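Long-range contact in DNA fragmentation factor subunit beta (Mus musculus, PDB 1V0D), which cuts chromosomal DNA into fragments during apoptosis and induces chromatin condensation, acting as a caspase-activated nuclease: residues Leu125-Thr137 and Ser243-Leu255. Sequence-based numbering, arbitrary orientation.
Sequences LLHHVSQNITAET and SINPYGNRESRIL
Gly248 meets the chain that leaves helix 116-129 where the two backbones run closest, its CA 3.5 Å from the CA of Ile133. Here Asn132 N donates to Gly248 O over 2.9 Å, reaching it from a direction tilted 32° out of the carbonyl plane, and the CB and CG of Gln131 lie against the same oxygen. Gly248, which has no side chain, lets the two backbones come this close. Beside it, the CG2 and CD1 methyls of Ile133 pack obliquely against the side chain of Asn245. Asn249 is the N-cap of helix 250-255: with CG anti to its backbone N (chi1 -179°), OD1 accepts from Ser252 N at 3.1 Å and, weakly, from Glu251 N. The amide also stands at the edge of the His127 ring, the two planes 85° apart. Replacing Asn249 by alanine is likely to leave Ser252 N and Glu251 N without their side-chain acceptor and to take from the His127 ring the amide that packs against its edge. Toward the other end the contact thins: Glu136 OE2 comes no nearer than 4.2 Å to Tyr247 CD2, its carboxylate being held instead by Arg212, Asn154 and Ser156.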
loop_
_atom_site.group_PDB
_atom_site.type_symbol
_atom_site.label_atom_id
_atom_site.label_comp_id
_atom_site.label_asym_id
_atom_site.label_seq_id
_atom_site.Cartn_x
_atom_site.Cartn_y
_atom_site.Cartn_z
ATOM N N LEU A 125 -10.076 14.947 -8.995
ATOM C CA LEU A 125 -11.338 15.630 -8.748
ATOM C C LEU A 125 -12.521 14.719 -9.004
ATOM O O LEU A 125 -13.446 14.652 -8.203
ATOM C CB LEU A 125 -11.446 16.879 -9.616
ATOM C CG LEU A 125 -10.708 18.069 -9.004
ATOM C CD1 LEU A 125 -10.684 19.244 -9.974
ATOM C CD2 LEU A 125 -11.405 18.451 -7.698
ATOM N N LEU A 126 -12.492 14.012 -10.123
ATOM C CA LEU A 126 -13.578 13.108 -10.446
ATOM C C LEU A 126 -13.704 12.115 -9.301
ATOM O O LEU A 126 -14.809 11.787 -8.865
ATOM C CB LEU A 126 -13.284 12.361 -11.744
ATOM C CG LEU A 126 -14.403 12.332 -12.788
ATOM C CD1 LEU A 126 -14.082 11.252 -13.814
ATOM C CD2 LEU A 126 -15.750 12.046 -12.125
ATOM N N HIS A 127 -12.560 11.639 -8.815
ATOM C CA HIS A 127 -12.545 10.689 -7.711
ATOM C C HIS A 127 -13.232 11.319 -6.520
ATOM O O HIS A 127 -14.186 10.770 -5.979
ATOM C CB HIS A 127 -11.114 10.332 -7.309
ATOM C CG HIS A 127 -11.029 9.494 -6.067
ATOM N ND1 HIS A 127 -10.100 9.723 -5.073
ATOM C CD2 HIS A 127 -11.758 8.426 -5.661
ATOM C CE1 HIS A 127 -10.261 8.834 -4.109
ATOM N NE2 HIS A 127 -11.260 8.035 -4.440
ATOM N N HIS A 128 -12.732 12.483 -6.124
ATOM C CA HIS A 128 -13.257 13.217 -4.983
ATOM C C HIS A 128 -14.765 13.398 -5.029
ATOM O O HIS A 128 -15.437 13.304 -4.002
ATOM C CB HIS A 128 -12.582 14.580 -4.903
ATOM C CG HIS A 128 -12.953 15.366 -3.688
ATOM N ND1 HIS A 128 -14.225 15.853 -3.476
ATOM C CD2 HIS A 128 -12.217 15.758 -2.620
ATOM C CE1 HIS A 128 -14.257 16.511 -2.331
ATOM N NE2 HIS A 128 -13.051 16.468 -1.791
ATOM N N VAL A 129 -15.294 13.646 -6.220
ATOM C CA VAL A 129 -16.725 13.859 -6.381
ATOM C C VAL A 129 -17.544 12.583 -6.564
ATOM O O VAL A 129 -18.608 12.457 -5.972
ATOM C CB VAL A 129 -17.003 14.815 -7.551
ATOM C CG1 VAL A 129 -18.492 14.996 -7.730
ATOM C CG2 VAL A 129 -16.347 16.157 -7.277
ATOM N N SER A 130 -17.064 11.648 -7.383
ATOM C CA SER A 130 -17.776 10.385 -7.608
ATOM C C SER A 130 -17.778 9.599 -6.310
ATOM O O SER A 130 -17.179 8.529 -6.223
ATOM C CB SER A 130 -17.077 9.539 -8.681
ATOM O OG SER A 130 -17.192 10.106 -9.976
ATOM N N GLN A 131 -18.457 10.124 -5.303
ATOM C CA GLN A 131 -18.500 9.470 -4.007
ATOM C C GLN A 131 -19.914 9.326 -3.445
ATOM O O GLN A 131 -20.804 10.117 -3.758
ATOM C CB GLN A 131 -17.607 10.255 -3.034
ATOM C CG GLN A 131 -18.135 10.373 -1.613
ATOM C CD GLN A 131 -19.284 11.362 -1.486
ATOM O OE1 GLN A 131 -19.152 12.532 -1.855
ATOM N NE2 GLN A 131 -20.416 10.896 -0.957
ATOM N N ASN A 132 -20.116 8.308 -2.618
ATOM C CA ASN A 132 -21.416 8.092 -2.003
ATOM C C ASN A 132 -21.272 7.558 -0.575
ATOM O O ASN A 132 -21.644 6.419 -0.261
ATOM C CB ASN A 132 -22.249 7.136 -2.844
ATOM C CG ASN A 132 -23.661 6.994 -2.322
ATOM O OD1 ASN A 132 -24.072 7.711 -1.401
ATOM N ND2 ASN A 132 -24.415 6.072 -2.905
ATOM N N ILE A 133 -20.726 8.415 0.286
ATOM C CA ILE A 133 -20.491 8.102 1.691
ATOM C C ILE A 133 -21.756 7.695 2.439
ATOM O O ILE A 133 -21.754 6.740 3.221
ATOM C CB ILE A 133 -19.897 9.312 2.411
ATOM C CG1 ILE A 133 -18.584 9.708 1.751
ATOM C CG2 ILE A 133 -19.688 8.993 3.872
ATOM C CD1 ILE A 133 -18.002 10.989 2.307
ATOM N N THR A 134 -22.834 8.429 2.193
ATOM C CA THR A 134 -24.089 8.177 2.868
ATOM C C THR A 134 -24.644 6.776 2.684
ATOM O O THR A 134 -25.245 6.229 3.605
ATOM C CB THR A 134 -25.154 9.186 2.438
ATOM O OG1 THR A 134 -24.634 10.516 2.567
ATOM C CG2 THR A 134 -26.380 9.052 3.324
ATOM N N ALA A 135 -24.451 6.183 1.508
ATOM C CA ALA A 135 -24.967 4.833 1.261
ATOM C C ALA A 135 -24.306 3.804 2.181
ATOM O O ALA A 135 -23.107 3.870 2.437
ATOM C CB ALA A 135 -24.750 4.452 -0.196
ATOM N N GLU A 136 -25.078 2.842 2.665
ATOM C CA GLU A 136 -24.525 1.841 3.569
ATOM C C GLU A 136 -24.635 0.409 3.067
ATOM O O GLU A 136 -23.785 -0.436 3.374
ATOM C CB GLU A 136 -25.216 1.938 4.930
ATOM C CG GLU A 136 -24.707 0.941 5.955
ATOM C CD GLU A 136 -23.314 1.284 6.488
ATOM O OE1 GLU A 136 -22.681 0.392 7.100
ATOM O OE2 GLU A 136 -22.858 2.443 6.312
ATOM N N THR A 137 -25.685 0.139 2.298
ATOM C CA THR A 137 -25.923 -1.200 1.781
ATOM C C THR A 137 -25.454 -1.431 0.360
ATOM O O THR A 137 -25.351 -0.496 -0.444
ATOM C CB THR A 137 -27.398 -1.542 1.836
ATOM O OG1 THR A 137 -27.909 -1.170 3.117
ATOM C CG2 THR A 137 -27.603 -3.043 1.633
ATOM N N SER A 243 -6.619 12.373 5.792
ATOM C CA SER A 243 -7.906 11.841 6.218
ATOM C C SER A 243 -8.366 10.889 5.123
ATOM O O SER A 243 -7.754 10.810 4.061
ATOM C CB SER A 243 -8.935 12.954 6.443
ATOM O OG SER A 243 -9.373 13.543 5.233
ATOM N N ILE A 244 -9.436 10.153 5.372
ATOM C CA ILE A 244 -9.914 9.214 4.376
ATOM C C ILE A 244 -11.246 8.644 4.819
ATOM O O ILE A 244 -11.439 8.364 6.004
ATOM C CB ILE A 244 -8.912 8.050 4.194
ATOM C CG1 ILE A 244 -9.350 7.158 3.027
ATOM C CG2 ILE A 244 -8.817 7.236 5.490
ATOM C CD1 ILE A 244 -8.380 6.023 2.710
ATOM N N ASN A 245 -12.169 8.487 3.873
ATOM C CA ASN A 245 -13.469 7.921 4.200
ATOM C C ASN A 245 -13.681 6.697 3.331
ATOM O O ASN A 245 -14.273 6.771 2.253
ATOM C CB ASN A 245 -14.586 8.942 3.975
ATOM C CG ASN A 245 -15.924 8.478 4.547
ATOM O OD1 ASN A 245 -16.734 9.293 4.997
ATOM N ND2 ASN A 245 -16.165 7.169 4.523
ATOM N N PRO A 246 -13.202 5.539 3.799
ATOM C CA PRO A 246 -13.338 4.284 3.051
ATOM C C PRO A 246 -14.779 3.918 2.707
ATOM O O PRO A 246 -15.013 3.044 1.882
ATOM C CB PRO A 246 -12.690 3.263 3.983
ATOM C CG PRO A 246 -13.008 3.818 5.343
ATOM C CD PRO A 246 -12.707 5.287 5.163
ATOM N N TYR A 247 -15.742 4.590 3.328
ATOM C CA TYR A 247 -17.143 4.277 3.079
ATOM C C TYR A 247 -17.789 4.880 1.841
ATOM O O TYR A 247 -18.872 4.437 1.443
ATOM C CB TYR A 247 -18.020 4.678 4.267
ATOM C CG TYR A 247 -17.825 3.863 5.509
ATOM C CD1 TYR A 247 -16.819 4.182 6.421
ATOM C CD2 TYR A 247 -18.669 2.795 5.800
ATOM C CE1 TYR A 247 -16.658 3.463 7.599
ATOM C CE2 TYR A 247 -18.517 2.066 6.979
ATOM C CZ TYR A 247 -17.507 2.413 7.872
ATOM O OH TYR A 247 -17.349 1.716 9.040
ATOM N N GLY A 248 -17.172 5.872 1.216
ATOM C CA GLY A 248 -17.864 6.453 0.082
ATOM C C GLY A 248 -17.298 6.245 -1.298
ATOM O O GLY A 248 -17.548 7.062 -2.185
ATOM N N ASN A 249 -16.597 5.142 -1.521
ATOM C CA ASN A 249 -15.972 4.963 -2.817
ATOM C C ASN A 249 -15.221 3.632 -2.815
ATOM O O ASN A 249 -14.626 3.251 -1.807
ATOM C CB ASN A 249 -15.017 6.142 -2.987
ATOM C CG ASN A 249 -14.297 6.143 -4.284
ATOM O OD1 ASN A 249 -13.632 5.174 -4.640
ATOM N ND2 ASN A 249 -14.394 7.256 -5.003
ATOM N N ARG A 250 -15.250 2.921 -3.938
ATOM C CA ARG A 250 -14.561 1.640 -4.039
ATOM C C ARG A 250 -13.057 1.828 -3.908
ATOM O O ARG A 250 -12.399 1.139 -3.137
ATOM C CB ARG A 250 -14.864 0.967 -5.377
ATOM C CG ARG A 250 -13.990 -0.232 -5.620
ATOM C CD ARG A 250 -14.219 -0.883 -6.963
ATOM N NE ARG A 250 -13.260 -1.970 -7.131
ATOM C CZ ARG A 250 -12.088 -1.851 -7.751
ATOM N NH1 ARG A 250 -11.722 -0.687 -8.293
ATOM N NH2 ARG A 250 -11.256 -2.887 -7.780
ATOM N N GLU A 251 -12.514 2.761 -4.676
ATOM C CA GLU A 251 -11.086 3.032 -4.641
ATOM C C GLU A 251 -10.681 3.486 -3.244
ATOM O O GLU A 251 -9.569 3.214 -2.780
ATOM C CB GLU A 251 -10.744 4.111 -5.660
ATOM C CG GLU A 251 -9.272 4.440 -5.743
ATOM C CD GLU A 251 -8.942 5.259 -6.977
ATOM O OE1 GLU A 251 -9.240 4.779 -8.101
ATOM O OE2 GLU A 251 -8.388 6.374 -6.823
ATOM N N SER A 252 -11.597 4.181 -2.577
ATOM C CA SER A 252 -11.369 4.674 -1.230
ATOM C C SER A 252 -11.261 3.491 -0.267
ATOM O O SER A 252 -10.414 3.464 0.620
ATOM C CB SER A 252 -12.523 5.582 -0.840
ATOM O OG SER A 252 -12.352 6.093 0.462
ATOM N N ARG A 253 -12.119 2.502 -0.459
ATOM C CA ARG A 253 -12.112 1.305 0.370
ATOM C C ARG A 253 -10.778 0.550 0.263
ATOM O O ARG A 253 -10.285 -0.030 1.234
ATOM C CB ARG A 253 -13.246 0.389 -0.082
ATOM C CG ARG A 253 -13.428 -0.878 0.728
ATOM C CD ARG A 253 -14.177 -1.904 -0.100
ATOM N NE ARG A 253 -13.261 -2.553 -1.029
ATOM C CZ ARG A 253 -13.638 -3.145 -2.155
ATOM N NH1 ARG A 253 -14.917 -3.161 -2.489
ATOM N NH2 ARG A 253 -12.738 -3.734 -2.935
ATOM N N ILE A 254 -10.208 0.558 -0.935
ATOM C CA ILE A 254 -8.949 -0.129 -1.222
ATOM C C ILE A 254 -7.728 0.633 -0.707
ATOM O O ILE A 254 -6.767 0.023 -0.224
ATOM C CB ILE A 254 -8.805 -0.358 -2.750
ATOM C CG1 ILE A 254 -9.876 -1.339 -3.213
ATOM C CG2 ILE A 254 -7.406 -0.865 -3.095
ATOM C CD1 ILE A 254 -9.983 -1.449 -4.706
ATOM N N LEU A 255 -7.752 1.959 -0.827
ATOM C CA LEU A 255 -6.638 2.766 -0.350
ATOM C C LEU A 255 -6.496 2.592 1.162
ATOM O O LEU A 255 -5.390 2.596 1.702
ATOM C CB LEU A 255 -6.859 4.236 -0.704
ATOM C CG LEU A 255 -6.644 4.569 -2.184
ATOM C CD1 LEU A 255 -7.161 5.954 -2.475
ATOM C CD2 LEU A 255 -5.168 4.469 -2.532
#